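Phospholethanolamine N-methyltransferase 2 (Haemonchus contortus, PDB 4KRI) probably transfers methyl groups from S-adenosylmethionine to phosphomonomethylethanolamine during phosphocholine biosynthesis in this nematode. Local coordinates at residues A[217-228]-A[285-294]; A[278-286]-A[307-315]. All coordinates share one frame; numbering follows the deposited sequence.

Contact 1: A[217-228]-A[285-294]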
# COMPACT_ATOMS: atom_id res chain seq x y z
N PHE A 217 4.85 14.77 -16.77
CA PHE A 217 3.43 15.05 -16.55
C PHE A 217 3.06 16.35 -17.25
O PHE A 217 1.90 16.58 -17.57
CB PHE A 217 3.12 15.21 -15.06
CG PHE A 217 2.64 13.95 -14.38
CD1 PHE A 217 1.38 13.43 -14.63
CD2 PHE A 217 3.44 13.32 -13.44
CE1 PHE A 217 0.94 12.28 -13.98
CE2 PHE A 217 3.00 12.18 -12.77
CZ PHE A 217 1.74 11.66 -13.04
N GLY A 218 4.07 17.19 -17.46
CA GLY A 218 3.84 18.55 -17.92
C GLY A 218 3.63 19.46 -16.72
O GLY A 218 4.01 19.11 -15.60
N PRO A 219 3.02 20.64 -16.94
CA PRO A 219 2.82 21.60 -15.86
C PRO A 219 1.97 21.03 -14.73
O PRO A 219 0.88 20.50 -14.98
CB PRO A 219 2.06 22.75 -16.54
CG PRO A 219 2.40 22.63 -17.99
CD PRO A 219 2.54 21.15 -18.24
N MET A 220 2.49 21.09 -13.51
CA MET A 220 1.73 20.72 -12.31
C MET A 220 1.72 21.91 -11.37
O MET A 220 2.65 22.72 -11.37
CB MET A 220 2.35 19.49 -11.65
CG MET A 220 2.31 18.25 -12.57
SD MET A 220 2.77 16.72 -11.72
CE MET A 220 4.45 17.14 -11.34
N LYS A 221 0.66 22.04 -10.58
CA LYS A 221 0.52 23.20 -9.70
C LYS A 221 0.45 22.81 -8.24
O LYS A 221 -0.02 21.73 -7.89
CB LYS A 221 -0.70 24.03 -10.09
CG LYS A 221 -0.59 24.62 -11.50
CD LYS A 221 -1.77 25.52 -11.84
CE LYS A 221 -1.91 26.65 -10.84
NZ LYS A 221 -2.72 27.78 -11.41
N THR A 222 0.93 23.71 -7.38
CA THR A 222 0.88 23.51 -5.94
C THR A 222 -0.54 23.15 -5.50
O THR A 222 -1.51 23.81 -5.90
CB THR A 222 1.31 24.79 -5.21
OG1 THR A 222 2.63 25.14 -5.63
CG2 THR A 222 1.30 24.57 -3.71
N GLY A 223 -0.66 22.10 -4.70
CA GLY A 223 -1.94 21.79 -4.10
C GLY A 223 -2.76 20.79 -4.90
O GLY A 223 -3.77 20.28 -4.40
N GLN A 224 -2.37 20.52 -6.15
CA GLN A 224 -3.05 19.46 -6.90
C GLN A 224 -2.86 18.11 -6.22
O GLN A 224 -1.90 17.91 -5.47
CB GLN A 224 -2.62 19.44 -8.37
CG GLN A 224 -3.14 20.68 -9.13
CD GLN A 224 -2.74 20.68 -10.59
OE1 GLN A 224 -1.58 20.44 -10.94
NE2 GLN A 224 -3.72 20.96 -11.47
N ARG A 225 -3.79 17.19 -6.46
CA ARG A 225 -3.79 15.93 -5.73
C ARG A 225 -3.27 14.79 -6.56
O ARG A 225 -3.74 14.56 -7.68
CB ARG A 225 -5.22 15.61 -5.26
CG ARG A 225 -5.80 16.71 -4.35
CD ARG A 225 -7.06 16.26 -3.61
NE ARG A 225 -6.82 15.06 -2.82
CZ ARG A 225 -7.34 13.87 -3.09
NH1 ARG A 225 -8.16 13.71 -4.13
NH2 ARG A 225 -7.06 12.82 -2.32
N MET A 226 -2.31 14.05 -6.02
CA MET A 226 -1.72 12.93 -6.73
C MET A 226 -1.88 11.63 -5.95
O MET A 226 -1.67 11.59 -4.73
CB MET A 226 -0.22 13.19 -6.99
CG MET A 226 0.55 11.97 -7.50
SD MET A 226 2.31 12.36 -7.78
CE MET A 226 2.19 13.22 -9.34
N LEU A 227 -2.27 10.57 -6.66
CA LEU A 227 -2.28 9.22 -6.10
C LEU A 227 -1.04 8.51 -6.59
O LEU A 227 -0.82 8.41 -7.81
CB LEU A 227 -3.52 8.45 -6.58
CG LEU A 227 -3.56 6.98 -6.15
CD1 LEU A 227 -3.74 6.87 -4.63
CD2 LEU A 227 -4.70 6.25 -6.88
N ASP A 228 -0.23 7.99 -5.67
CA ASP A 228 0.96 7.22 -6.07
C ASP A 228 0.69 5.76 -5.78
O ASP A 228 0.51 5.38 -4.63
CB ASP A 228 2.19 7.71 -5.27
CG ASP A 228 3.49 7.04 -5.73
OD1 ASP A 228 3.51 5.81 -5.96
OD2 ASP A 228 4.52 7.75 -5.85
N PHE A 285 -11.09 3.94 -3.95
CA PHE A 285 -10.65 5.33 -4.06
C PHE A 285 -11.84 6.24 -4.32
O PHE A 285 -12.85 5.81 -4.88
CB PHE A 285 -9.62 5.49 -5.17
CG PHE A 285 -8.31 4.81 -4.87
CD1 PHE A 285 -7.53 5.27 -3.82
CD2 PHE A 285 -7.89 3.73 -5.61
CE1 PHE A 285 -6.33 4.65 -3.53
CE2 PHE A 285 -6.68 3.10 -5.32
CZ PHE A 285 -5.91 3.56 -4.27
N GLU A 286 -11.72 7.50 -3.92
CA GLU A 286 -12.79 8.46 -4.17
C GLU A 286 -12.82 8.72 -5.67
O GLU A 286 -11.79 9.03 -6.26
CB GLU A 286 -12.52 9.76 -3.44
CG GLU A 286 -13.76 10.59 -3.25
CD GLU A 286 -14.79 9.87 -2.40
OE1 GLU A 286 -14.40 9.14 -1.46
OE2 GLU A 286 -16.00 10.04 -2.67
N PRO A 287 -14.00 8.61 -6.28
CA PRO A 287 -14.01 8.83 -7.73
C PRO A 287 -13.84 10.30 -8.09
O PRO A 287 -14.25 11.18 -7.31
CB PRO A 287 -15.41 8.38 -8.16
CG PRO A 287 -16.06 7.80 -6.92
CD PRO A 287 -15.34 8.34 -5.74
N ASN A 288 -13.24 10.55 -9.26
CA ASN A 288 -13.13 11.89 -9.82
C ASN A 288 -12.45 12.84 -8.87
O ASN A 288 -12.83 14.00 -8.77
CB ASN A 288 -14.51 12.45 -10.17
CG ASN A 288 -15.23 11.61 -11.20
OD1 ASN A 288 -14.68 11.32 -12.27
ND2 ASN A 288 -16.45 11.19 -10.89
N SER A 289 -11.41 12.37 -8.19
CA SER A 289 -10.85 13.15 -7.10
C SER A 289 -9.38 13.49 -7.28
O SER A 289 -8.90 14.45 -6.66
CB SER A 289 -11.09 12.45 -5.76
OG SER A 289 -10.28 11.31 -5.64
N PHE A 290 -8.67 12.74 -8.11
CA PHE A 290 -7.23 12.98 -8.29
C PHE A 290 -6.90 13.74 -9.56
O PHE A 290 -7.40 13.43 -10.64
CB PHE A 290 -6.43 11.66 -8.25
CG PHE A 290 -6.40 11.04 -6.88
CD1 PHE A 290 -5.54 11.52 -5.90
CD2 PHE A 290 -7.25 9.99 -6.55
CE1 PHE A 290 -5.52 10.96 -4.64
CE2 PHE A 290 -7.23 9.43 -5.28
CZ PHE A 290 -6.37 9.91 -4.33
N ASP A 291 -6.00 14.73 -9.44
CA ASP A 291 -5.45 15.39 -10.62
C ASP A 291 -4.48 14.49 -11.39
O ASP A 291 -4.40 14.57 -12.62
CB ASP A 291 -4.75 16.69 -10.23
CG ASP A 291 -5.71 17.69 -9.65
OD1 ASP A 291 -6.48 18.30 -10.44
OD2 ASP A 291 -5.71 17.88 -8.40
N TYR A 292 -3.74 13.65 -10.67
CA TYR A 292 -2.71 12.81 -11.25
C TYR A 292 -2.71 11.46 -10.59
O TYR A 292 -2.97 11.34 -9.40
CB TYR A 292 -1.30 13.42 -11.03
CG TYR A 292 -1.22 14.83 -11.52
CD1 TYR A 292 -1.14 15.10 -12.89
CD2 TYR A 292 -1.25 15.90 -10.64
CE1 TYR A 292 -1.09 16.40 -13.35
CE2 TYR A 292 -1.20 17.21 -11.09
CZ TYR A 292 -1.12 17.45 -12.44
OH TYR A 292 -1.07 18.75 -12.90
N VAL A 293 -2.42 10.43 -11.37
CA VAL A 293 -2.12 9.13 -10.82
C VAL A 293 -0.76 8.76 -11.37
O VAL A 293 -0.52 8.82 -12.58
CB VAL A 293 -3.17 8.08 -11.24
CG1 VAL A 293 -2.70 6.68 -10.86
CG2 VAL A 293 -4.51 8.38 -10.56
N PHE A 294 0.14 8.42 -10.47
CA PHE A 294 1.52 8.14 -10.84
C PHE A 294 1.86 6.75 -10.36
O PHE A 294 1.54 6.40 -9.23
CB PHE A 294 2.42 9.16 -10.11
CG PHE A 294 3.89 9.01 -10.42
CD1 PHE A 294 4.36 9.11 -11.71
CD2 PHE A 294 4.80 8.81 -9.39
CE1 PHE A 294 5.72 9.00 -11.99
CE2 PHE A 294 6.17 8.69 -9.66
CZ PHE A 294 6.63 8.80 -10.96
O HOH W 1 -6.43 21.65 -10.59
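Phe285 takes the end of Leu227 on one ring face, with Leu227 CD2 3.9 Å from the ring centroid in a CH-pi contact. Leu227 reaches it because its CG lies opposite the backbone N (chi1 175°), which carries both methyls toward the ring. Ser289 offers its carbonyl O to Arg225 NH1 at 2.7 Å, near the guanidinium plane, but the bond is bent and weak. Arg225 NE is hydrogen-bonded to Gln247.

The Phe290 ring is sandwiched. Leu227 CB sits over its centre, 3.6 Å from the centroid, and the Arg225 guanidinium lies off-centre over the opposite face as a cation-pi partner. Asp291 OD2 uses its anti lone pair to accept from Arg225 N at 2.8 Å, an almost straight bond of 174°. Asp291 OD1 forms a salt bridge with Lys317.

Met226 pairs with Tyr292, Leu227 with Val293 and Asp228 with Phe294 in parallel register. Leu227 N donates to Tyr292 O at 2.9 Å, and Phe294 N donates to Leu227 O at 2.8 Å. The Tyr292 ring has Met220 SD over its centre and turns an edge to the face of Phe217, with the planes 69° apart. Its hydroxyl donates to Gln224 OE1 at 2.6 Å. Val293 shares a sheet face with Leu227. Phe294 lies with Tyr292 and Asp228 on the other face and touches Phe217 obliquely. The Asp228 side chain is about 4 Å from S-adenosyl-L-homocysteine.

This is a parallel strand pair of the Rossmann-like methyltransferase fold. Polar bonds gather round Gln224, Arg225 and Asp291, while Leu227 and the Phe and Tyr rings are buried. Lys221 N reaches Gln224 OE1 from the amide face opposite Tyr292 OH, so two donors grip this oxygen and probably fix the amide's rotation.

Contact 2: A[278-286]-A[307-315]. With SAH (S-adenosyl-L-homocysteine), chain D.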
# COMPACT_ATOMS: atom_id res chain seq x y z
N CYS A 278 -2.77 -1.00 1.09
CA CYS A 278 -3.91 -1.62 0.40
C CYS A 278 -3.48 -2.09 -0.95
O CYS A 278 -2.40 -1.75 -1.42
CB CYS A 278 -5.07 -0.64 0.25
SG CYS A 278 -4.68 0.87 -0.71
N ASP A 279 -4.32 -2.91 -1.56
CA ASP A 279 -4.09 -3.42 -2.91
C ASP A 279 -4.80 -2.45 -3.85
O ASP A 279 -6.01 -2.29 -3.78
CB ASP A 279 -4.67 -4.83 -3.03
CG ASP A 279 -4.40 -5.47 -4.38
OD1 ASP A 279 -4.23 -4.74 -5.38
OD2 ASP A 279 -4.36 -6.72 -4.45
N ALA A 280 -4.03 -1.79 -4.71
CA ALA A 280 -4.57 -0.72 -5.55
C ALA A 280 -5.61 -1.23 -6.56
O ALA A 280 -6.37 -0.44 -7.12
CB ALA A 280 -3.44 0.02 -6.25
N CYS A 281 -5.65 -2.54 -6.76
CA CYS A 281 -6.67 -3.15 -7.61
C CYS A 281 -8.01 -3.35 -6.92
O CYS A 281 -9.02 -3.61 -7.59
CB CYS A 281 -6.18 -4.49 -8.10
SG CYS A 281 -4.98 -4.30 -9.37
N GLU A 282 -8.02 -3.27 -5.60
CA GLU A 282 -9.22 -3.56 -4.82
C GLU A 282 -9.79 -2.35 -4.10
O GLU A 282 -11.00 -2.20 -3.98
CB GLU A 282 -8.91 -4.63 -3.76
CG GLU A 282 -8.47 -5.98 -4.30
CD GLU A 282 -8.13 -6.96 -3.18
OE1 GLU A 282 -6.97 -7.43 -3.12
OE2 GLU A 282 -9.02 -7.26 -2.36
N TYR A 283 -8.90 -1.49 -3.62
CA TYR A 283 -9.28 -0.44 -2.70
C TYR A 283 -10.24 0.59 -3.29
O TYR A 283 -10.17 0.92 -4.47
CB TYR A 283 -8.03 0.26 -2.17
CG TYR A 283 -8.30 1.24 -1.07
CD1 TYR A 283 -8.40 0.81 0.25
CD2 TYR A 283 -8.45 2.59 -1.33
CE1 TYR A 283 -8.64 1.70 1.27
CE2 TYR A 283 -8.69 3.50 -0.31
CZ TYR A 283 -8.79 3.04 0.99
OH TYR A 283 -9.02 3.93 2.02
N GLU A 284 -11.13 1.10 -2.43
CA GLU A 284 -12.16 2.03 -2.86
C GLU A 284 -11.63 3.47 -2.83
O GLU A 284 -11.71 4.14 -1.80
CB GLU A 284 -13.38 1.90 -1.94
CG GLU A 284 -14.66 2.53 -2.48
CD GLU A 284 -15.38 1.62 -3.46
OE1 GLU A 284 -14.79 0.61 -3.89
OE2 GLU A 284 -16.54 1.93 -3.80
N PHE A 285 -11.09 3.94 -3.95
CA PHE A 285 -10.65 5.33 -4.06
C PHE A 285 -11.84 6.24 -4.32
O PHE A 285 -12.85 5.81 -4.88
CB PHE A 285 -9.62 5.49 -5.17
CG PHE A 285 -8.31 4.81 -4.87
CD1 PHE A 285 -7.53 5.27 -3.82
CD2 PHE A 285 -7.89 3.73 -5.61
CE1 PHE A 285 -6.33 4.65 -3.53
CE2 PHE A 285 -6.68 3.10 -5.32
CZ PHE A 285 -5.91 3.56 -4.27
N GLU A 286 -11.72 7.50 -3.92
CA GLU A 286 -12.79 8.46 -4.17
C GLU A 286 -12.82 8.72 -5.67
O GLU A 286 -11.79 9.03 -6.26
CB GLU A 286 -12.52 9.76 -3.44
CG GLU A 286 -13.76 10.59 -3.25
CD GLU A 286 -14.79 9.87 -2.40
OE1 GLU A 286 -14.40 9.14 -1.46
OE2 GLU A 286 -16.00 10.04 -2.67
N LYS A 307 -8.34 -4.23 -14.96
CA LYS A 307 -9.01 -3.79 -13.74
C LYS A 307 -8.29 -2.58 -13.17
O LYS A 307 -8.94 -1.62 -12.76
CB LYS A 307 -9.06 -4.92 -12.70
CG LYS A 307 -9.69 -4.49 -11.37
CD LYS A 307 -9.61 -5.56 -10.30
CE LYS A 307 -10.69 -6.62 -10.48
NZ LYS A 307 -10.90 -7.42 -9.23
N LEU A 308 -6.96 -2.63 -13.14
CA LEU A 308 -6.18 -1.52 -12.60
C LEU A 308 -6.44 -0.24 -13.37
O LEU A 308 -6.67 0.81 -12.77
CB LEU A 308 -4.69 -1.83 -12.66
CG LEU A 308 -3.80 -0.71 -12.14
CD1 LEU A 308 -3.95 -0.53 -10.64
CD2 LEU A 308 -2.36 -1.00 -12.50
N PHE A 309 -6.42 -0.34 -14.70
CA PHE A 309 -6.65 0.85 -15.52
C PHE A 309 -8.05 1.42 -15.35
O PHE A 309 -8.21 2.65 -15.36
CB PHE A 309 -6.33 0.59 -17.01
CG PHE A 309 -4.85 0.70 -17.35
CD1 PHE A 309 -3.87 0.43 -16.41
CD2 PHE A 309 -4.46 1.09 -18.62
CE1 PHE A 309 -2.52 0.53 -16.73
CE2 PHE A 309 -3.11 1.20 -18.95
CZ PHE A 309 -2.14 0.93 -18.00
N SER A 310 -9.06 0.57 -15.19
CA SER A 310 -10.42 1.07 -14.96
C SER A 310 -10.54 1.76 -13.60
O SER A 310 -11.24 2.76 -13.46
CB SER A 310 -11.45 -0.06 -15.06
OG SER A 310 -11.39 -0.88 -13.91
N ARG A 311 -9.84 1.22 -12.60
CA ARG A 311 -9.81 1.85 -11.28
C ARG A 311 -9.10 3.21 -11.30
O ARG A 311 -9.54 4.17 -10.64
CB ARG A 311 -9.13 0.93 -10.27
CG ARG A 311 -9.87 -0.36 -10.00
CD ARG A 311 -9.85 -0.63 -8.50
NE ARG A 311 -10.56 -1.84 -8.10
CZ ARG A 311 -11.86 -2.04 -8.31
NH1 ARG A 311 -12.59 -1.12 -8.93
NH2 ARG A 311 -12.43 -3.17 -7.90
N ILE A 312 -8.01 3.29 -12.04
CA ILE A 312 -7.30 4.55 -12.22
C ILE A 312 -8.18 5.57 -12.93
O ILE A 312 -8.28 6.72 -12.52
CB ILE A 312 -5.99 4.34 -13.01
CG1 ILE A 312 -4.96 3.61 -12.15
CG2 ILE A 312 -5.44 5.66 -13.55
CD1 ILE A 312 -3.73 3.17 -12.92
N TYR A 313 -8.82 5.14 -14.03
CA TYR A 313 -9.74 6.01 -14.75
C TYR A 313 -10.82 6.56 -13.83
O TYR A 313 -11.15 7.75 -13.87
CB TYR A 313 -10.35 5.23 -15.92
CG TYR A 313 -11.19 6.06 -16.85
CD1 TYR A 313 -10.65 6.57 -18.02
CD2 TYR A 313 -12.53 6.32 -16.58
CE1 TYR A 313 -11.44 7.32 -18.90
CE2 TYR A 313 -13.31 7.07 -17.44
CZ TYR A 313 -12.75 7.57 -18.60
OH TYR A 313 -13.52 8.32 -19.47
N ARG A 314 -11.38 5.69 -13.00
CA ARG A 314 -12.46 6.08 -12.08
C ARG A 314 -11.98 7.14 -11.07
O ARG A 314 -12.70 8.11 -10.79
CB ARG A 314 -12.95 4.84 -11.32
CG ARG A 314 -13.97 5.12 -10.23
CD ARG A 314 -14.43 3.82 -9.58
NE ARG A 314 -15.44 4.04 -8.55
CZ ARG A 314 -15.15 4.32 -7.28
NH1 ARG A 314 -13.87 4.41 -6.90
NH2 ARG A 314 -16.12 4.51 -6.39
N ALA A 315 -10.76 6.97 -10.57
CA ALA A 315 -10.25 7.83 -9.50
C ALA A 315 -9.81 9.21 -10.01
O ALA A 315 -9.78 10.17 -9.24
CB ALA A 315 -9.10 7.15 -8.78
N SAH D . 7.37 3.66 -6.58
CA SAH D . 8.45 3.37 -5.60
CB SAH D . 8.45 1.83 -5.24
CG SAH D . 8.84 0.85 -6.34
SD SAH D . 8.74 -0.89 -5.79
C SAH D . 9.76 3.89 -6.06
O SAH D . 9.83 4.54 -7.09
OXT SAH D . 10.71 3.85 -5.30
C5' SAH D . 7.11 -1.51 -6.24
C4' SAH D . 6.12 -1.41 -5.22
O4' SAH D . 4.83 -1.75 -5.81
C3' SAH D . 6.34 -2.43 -4.17
O3' SAH D . 6.52 -1.76 -2.94
C2' SAH D . 5.13 -3.25 -4.14
O2' SAH D . 4.76 -3.63 -2.83
C1' SAH D . 4.12 -2.35 -4.77
N9 SAH D . 2.91 -3.09 -5.27
C8 SAH D . 2.89 -4.15 -6.11
N7 SAH D . 1.61 -4.47 -6.36
C5 SAH D . 0.82 -3.60 -5.69
C6 SAH D . -0.57 -3.47 -5.59
N6 SAH D . -1.43 -4.32 -6.24
N1 SAH D . -1.05 -2.46 -4.82
C2 SAH D . -0.23 -1.62 -4.17
N3 SAH D . 1.11 -1.73 -4.26
C4 SAH D . 1.65 -2.71 -5.00
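Cys281 SG rests against Leu308, with Leu308 CD1 4.1 Å away, where a loop of the Rossmann-like methyltransferase fold packs on helix 305-315. The loop follows strand 273-277 and begins with an Asx turn: Asp279 OD1 accepts from Cys281 N.

The tighter part combines the buried Leu308, Phe285 and Ala315 with an arginine bond to a loop carbonyl. Ala280 CB approaches the same Leu308 methyl, though only loosely. Further along, Phe285 CB meets Ala315 CB at 4.0 Å, so the last helix residue of the segment packs against the root of the aromatic side chain. Arg314 extends straight from CG to NE and delivers NH1 to Phe285 O at 2.7 Å, with the oxygen tilted slightly from the guanidinium plane. Arg311 NE points at Cys281 O, with the oxygen near the guanidinium plane. The modelled distance is too short to be trusted in detail.

The outer side is looser. The exposed Lys307 forms the rim, and Lys307 CD touches Cys281 O at 3.4 Å. Glu284 OE2 lies 3.7 Å from Arg314 NH2. This salt bridge is long, and the oxygen sits off the plane where the N-H bonds lie, so the attraction is electrostatic. Glu284 OE1 also has a weak, long ion pair with Lys19.

The start of the loop binds the adenine of S-adenosyl-L-homocysteine. Asp279 CG lies opposite its backbone N (chi1 -176°), and Asp279 OD1 accepts from the ligand N6 at 3.0 Å as well as from Cys281 N. The Asx turn probably helps to hold the carboxylate in place. Beside it, Ala280 N donates to the ligand N1 at 3.1 Å, in an almost straight line of 177°.

Well after the N-terminal region, the chain passes through 217-228 and forms strand 225-229. It then runs through 278-286, which overlaps 285-294 at Phe285 and Glu286. With 285-294, contact 1 closes a loop of 56 residues. Helix 305-315 follows, and its residues 307-315 close the shorter loop of contact 2 back onto 278-286. The segments alternate, so the two contacts cross rather than nest. They also touch: Asn288 N and Ser289 N probably hydrogen-bond to Arg314 O and Ala315 O, respectively, and Val293 packs on Ile312. Together they tie two parallel strands, the adenine-binding loop and a flanking helix into one unit.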